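Local coordinates for protein trypsin inhibitor 3 (Spinacia oleracea, PDB 4AOR) that inhibits the serine protease trypsin as a small knottin held together by three disulfide bonds, at residues 7-13 with 33-37; 4-8 with 18-22. Residues are numbered along the deposited sequence.

Contact 1 of 2, residues 7-13 with 33-37; sequences SGAICSG and IFVCQ
Residues 7-13 and 33-37 run antiparallel, both largely extended. Ile-10 faces Val-35 as a non-hydrogen-bonded pair, CA to CA 4.5 Å. Phe-34, Cys-36 and Cys-11 bury the most surface here.

The N and O of Cys-36 both hydrogen-bond to residues 7-13. Cys-36 N donates to Ala-9 O at 2.8 Å, and Cys-36 O accepts from Gly-8 N at 2.8 Å. Gly-8 has positive phi (94°), a turn into the strand that suits glycine. Val-35 CA also lies 3.1 Å from Ala-9 O, a CA-H...O contact. At the C terminus, Ser-7 OG donates to Gln-37 O at 2.8 Å.

Cys-11 N donates to Phe-34 O at 3.1 Å. Farther along, a water bridges the backbones: it donates to Cys-11 O (2.8 Å) and accepts from Phe-34 N (3.0 Å). The p rotamer of Cys-11 brings SG to 3.9 Å from Phe-34 CB. Cys-11 CB is 4.0 Å from Cys-36 SG, so the two half-cystines pack together. Their bonds lead to Cys-25 and Cys-20.

Phe-34, chi1 m, turns one ring face to Gly-13. Gly-13 CA stands 3.5 Å from the ring centroid, almost on the normal, a CH-pi contact. A side chain on Gly-13 would clash with Phe-34 CE1. Ile-10 CG1 touches Ile-33 CD1 at 4.1 Å; Ile-33 is probably the C-terminal partner in the reactive bond, Arg-32 to Ile-33, and both isoleucines pack on trypsin.

Strand 34-36 also pairs with strand 25-27. The arrangement is the small triple-stranded antiparallel sheet of the knottin fold, with 34-36 in the middle.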
loop_
_atom_site.group_PDB
_atom_site.type_symbol
_atom_site.label_atom_id
_atom_site.label_comp_id
_atom_site.label_asym_id
_atom_site.label_seq_id
_atom_site.Cartn_x
_atom_site.Cartn_y
_atom_site.Cartn_z
ATOM N N SER D 7 21.320 3.971 -5.560
ATOM C CA SER D 7 21.040 2.642 -5.014
ATOM C C SER D 7 20.216 2.729 -3.734
ATOM O O SER D 7 20.497 3.547 -2.849
ATOM C CB SER D 7 22.340 1.882 -4.776
ATOM O OG SER D 7 23.002 1.746 -6.024
ATOM N N GLY D 8 19.171 1.915 -3.661
ATOM C CA GLY D 8 18.319 1.903 -2.480
ATOM C C GLY D 8 17.108 2.801 -2.594
ATOM O O GLY D 8 16.184 2.700 -1.781
ATOM N N ALA D 9 17.076 3.652 -3.618
ATOM C CA ALA D 9 15.946 4.561 -3.782
ATOM C C ALA D 9 14.725 3.757 -4.199
ATOM O O ALA D 9 14.846 2.729 -4.861
ATOM C CB ALA D 9 16.242 5.629 -4.855
ATOM N N ILE D 10 13.546 4.269 -3.869
ATOM C CA ILE D 10 12.316 3.714 -4.400
ATOM C C ILE D 10 12.273 3.886 -5.920
ATOM O O ILE D 10 12.688 4.927 -6.458
ATOM C CB ILE D 10 11.111 4.498 -3.857
ATOM C CG1 ILE D 10 11.057 4.385 -2.331
ATOM C CG2 ILE D 10 9.809 3.991 -4.489
ATOM C CD1 ILE D 10 10.063 5.403 -1.698
ATOM N N CYS D 11 11.749 2.888 -6.606
ATOM C CA CYS D 11 11.500 3.003 -8.026
ATOM C C CYS D 11 10.268 2.204 -8.404
ATOM O O CYS D 11 9.578 1.675 -7.528
ATOM C CB CYS D 11 12.725 2.554 -8.840
ATOM S SG CYS D 11 13.265 0.861 -8.507
ATOM N N SER D 12 10.017 2.111 -9.701
ATOM C CA SER D 12 8.776 1.527 -10.218
ATOM C C SER D 12 8.991 0.278 -11.017
ATOM O O SER D 12 9.760 0.280 -11.971
ATOM C CB SER D 12 8.056 2.508 -11.126
ATOM O OG SER D 12 6.852 1.935 -11.646
ATOM N N GLY D 13 8.240 -0.763 -10.695
ATOM C CA GLY D 13 8.233 -1.953 -11.524
ATOM C C GLY D 13 7.718 -1.720 -12.943
ATOM O O GLY D 13 7.902 -2.593 -13.803
ATOM N N ILE D 33 7.850 -2.767 -2.167
ATOM C CA ILE D 33 8.140 -1.777 -3.184
ATOM C C ILE D 33 9.270 -2.323 -4.040
ATOM O O ILE D 33 9.913 -3.294 -3.661
ATOM C CB ILE D 33 8.696 -0.475 -2.563
ATOM C CG1 ILE D 33 9.780 -0.778 -1.544
ATOM C CG2 ILE D 33 7.587 0.366 -1.937
ATOM C CD1 ILE D 33 10.590 0.444 -1.209
ATOM N N PHE D 34 9.510 -1.671 -5.170
ATOM C CA PHE D 34 10.725 -1.870 -5.945
ATOM C C PHE D 34 11.770 -0.831 -5.489
ATOM O O PHE D 34 11.419 0.268 -5.036
ATOM C CB PHE D 34 10.442 -1.666 -7.428
ATOM C CG PHE D 34 9.763 -2.831 -8.093
ATOM C CD1 PHE D 34 8.421 -3.104 -7.832
ATOM C CD2 PHE D 34 10.451 -3.629 -8.994
ATOM C CE1 PHE D 34 7.781 -4.182 -8.458
ATOM C CE2 PHE D 34 9.808 -4.714 -9.620
ATOM C CZ PHE D 34 8.472 -4.979 -9.340
ATOM N N VAL D 35 13.048 -1.209 -5.560
ATOM C CA VAL D 35 14.145 -0.288 -5.232
ATOM C C VAL D 35 15.244 -0.398 -6.262
ATOM O O VAL D 35 15.343 -1.414 -6.966
ATOM C CB VAL D 35 14.779 -0.555 -3.853
ATOM C CG1 VAL D 35 13.842 -0.112 -2.728
ATOM C CG2 VAL D 35 15.202 -2.042 -3.718
ATOM N N CYS D 36 16.070 0.640 -6.339
ATOM C CA CYS D 36 17.223 0.599 -7.234
ATOM C C CYS D 36 18.300 -0.277 -6.636
ATOM O O CYS D 36 18.677 -0.130 -5.473
ATOM C CB CYS D 36 17.777 2.020 -7.470
ATOM S SG CYS D 36 16.647 3.085 -8.392
ATOM N N GLN D 37 18.799 -1.188 -7.452
ATOM C CA GLN D 37 19.957 -2.001 -7.097
ATOM C C GLN D 37 21.151 -1.099 -6.775
ATOM O O GLN D 37 21.287 0.004 -7.349
ATOM C CB GLN D 37 20.264 -2.923 -8.270
ATOM C CG GLN D 37 21.376 -3.911 -8.072
ATOM C CD GLN D 37 21.575 -4.741 -9.327
ATOM O OE1 GLN D 37 20.808 -5.667 -9.603
ATOM N NE2 GLN D 37 22.591 -4.389 -10.113
ATOM O OXT GLN D 37 21.984 -1.426 -5.917
HETATM O O HOH W 1 7.538 0.226 -6.309
#

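Contact 2 of 2, residues 4-8 with 18-22; sequences CSPSG and EQCCS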
loop_
_atom_site.group_PDB
_atom_site.type_symbol
_atom_site.label_atom_id
_atom_site.label_comp_id
_atom_site.label_asym_id
_atom_site.label_seq_id
_atom_site.Cartn_x
_atom_site.Cartn_y
_atom_site.Cartn_z
ATOM N N CYS D 4 18.811 10.401 -12.420
ATOM C CA CYS D 4 18.674 8.982 -12.057
ATOM C C CYS D 4 18.736 8.774 -10.549
ATOM O O CYS D 4 19.405 9.518 -9.828
ATOM C CB CYS D 4 19.743 8.125 -12.744
ATOM S SG CYS D 4 21.462 8.360 -12.174
ATOM N N SER D 5 18.054 7.736 -10.071
ATOM C CA SER D 5 17.964 7.494 -8.639
ATOM C C SER D 5 19.090 6.580 -8.143
ATOM O O SER D 5 19.417 5.567 -8.771
ATOM C CB SER D 5 16.597 6.888 -8.283
ATOM O OG SER D 5 15.507 7.655 -8.749
ATOM N N PRO D 6 19.687 6.935 -6.999
ATOM C CA PRO D 6 20.776 6.201 -6.357
ATOM C C PRO D 6 20.350 4.832 -5.866
ATOM O O PRO D 6 19.157 4.584 -5.749
ATOM C CB PRO D 6 21.119 7.084 -5.148
ATOM C CG PRO D 6 19.885 7.881 -4.904
ATOM C CD PRO D 6 19.320 8.153 -6.253
ATOM N N SER D 7 21.320 3.971 -5.560
ATOM C CA SER D 7 21.040 2.642 -5.014
ATOM C C SER D 7 20.216 2.729 -3.734
ATOM O O SER D 7 20.497 3.547 -2.849
ATOM C CB SER D 7 22.340 1.882 -4.776
ATOM O OG SER D 7 23.002 1.746 -6.024
ATOM N N GLY D 8 19.171 1.915 -3.661
ATOM C CA GLY D 8 18.319 1.903 -2.480
ATOM C C GLY D 8 17.108 2.801 -2.594
ATOM O O GLY D 8 16.184 2.700 -1.781
ATOM N N GLU D 18 16.558 2.723 -16.739
ATOM C CA GLU D 18 17.249 4.003 -16.528
ATOM C C GLU D 18 16.645 4.885 -15.432
ATOM O O GLU D 18 17.180 5.955 -15.156
ATOM C CB GLU D 18 17.412 4.823 -17.821
ATOM C CG GLU D 18 17.747 4.006 -19.065
ATOM C CD GLU D 18 16.500 3.413 -19.713
ATOM O OE1 GLU D 18 15.711 4.179 -20.320
ATOM O OE2 GLU D 18 16.297 2.187 -19.595
ATOM N N GLN D 19 15.556 4.445 -14.792
ATOM C CA GLN D 19 15.126 5.088 -13.544
ATOM C C GLN D 19 16.245 5.176 -12.538
ATOM O O GLN D 19 16.303 6.107 -11.715
ATOM C CB GLN D 19 14.057 4.247 -12.836
ATOM C CG GLN D 19 12.673 4.268 -13.394
ATOM C CD GLN D 19 11.836 3.213 -12.679
ATOM O OE1 GLN D 19 11.138 3.517 -11.711
ATOM N NE2 GLN D 19 11.955 1.958 -13.118
ATOM N N CYS D 20 17.089 4.143 -12.544
ATOM C CA CYS D 20 18.087 3.938 -11.516
ATOM C C CYS D 20 19.469 4.156 -12.110
ATOM O O CYS D 20 19.736 3.691 -13.228
ATOM C CB CYS D 20 18.013 2.501 -10.991
ATOM S SG CYS D 20 16.438 2.081 -10.147
ATOM N N CYS D 21 20.338 4.825 -11.357
ATOM C CA CYS D 21 21.712 5.020 -11.808
ATOM C C CYS D 21 22.348 3.678 -12.175
ATOM O O CYS D 21 23.066 3.582 -13.181
ATOM C CB CYS D 21 22.540 5.746 -10.742
ATOM S SG CYS D 21 21.946 7.400 -10.422
ATOM N N SER D 22 22.018 2.641 -11.397
ATOM C CA SER D 22 22.583 1.298 -11.545
ATOM C C SER D 22 21.994 0.503 -12.703
ATOM O O SER D 22 22.523 -0.538 -13.084
ATOM C CB SER D 22 22.339 0.495 -10.277
ATOM O OG SER D 22 20.959 0.191 -10.201
HETATM O O HOH W 2 20.798 3.138 -8.741
HETATM O O HOH W 3 14.439 8.303 -11.784
#
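Cys-4 points its side chain at residues 18-22 and overlaps Cys-21, the residue most covered in this contact. Cys-4 SG is bonded to Cys-21 SG at 2.1 Å. The chi3 angle of 89° is that of a relaxed disulfide. Cys-4 CB also lies 4.0 Å from Cys-20 C, so the side chain rests on the backbone of the second segment.

Ser-5 supplies the backbone link. Ser-5 N donates to Gln-19 O at 2.9 Å, and Ser-5 O accepts from Cys-21 N at 2.8 Å. These two bonds flank Cys-20 and form a single bridge, with Ser-5 CA 4.6 Å from Cys-20 CA. One water extends the link: it donates to Ser-5 O (2.8 Å) and accepts from Ser-22 N (3.0 Å). Another water donates to Gln-19 O at 2.9 Å.

The Gln-19 side chain leads its end away from residues 4-8. The Cys-20 CA-to-CB bond points away, although CB still touches them. Gln-19 OE1 hydrogen-bonds to Ser-12 N, and Cys-20 is disulfide-bonded to Cys-36. Adjacent Cys-20 and Cys-21 thus tie the segment to two different parts of the chain. This is the first disulfide of a knottin, Cys-4 to Cys-21, which forms part of the ring of its cystine knot.

The modelled chain starts at Cys-4, in the loop before strand 10-11. Contact 2 closes the first loop, where residues 18-22 return to 4-8. Contact 1 closes a longer one, bringing 33-37 back to 7-13. The two loops overlap: the chain passes 4-8, 7-13, 18-22 and 33-37 in that order, so the closures cross. They share Ser-7 and Gly-8. The Cys-20 to Cys-36 disulfide joins the contacts directly and, in the knottin topology, threads the ring formed by the Cys-4 to Cys-21 and Cys-11 to Cys-25 bonds with their backbone. Together the contacts tie the N-terminal loop to the central segment and the C-terminal strand.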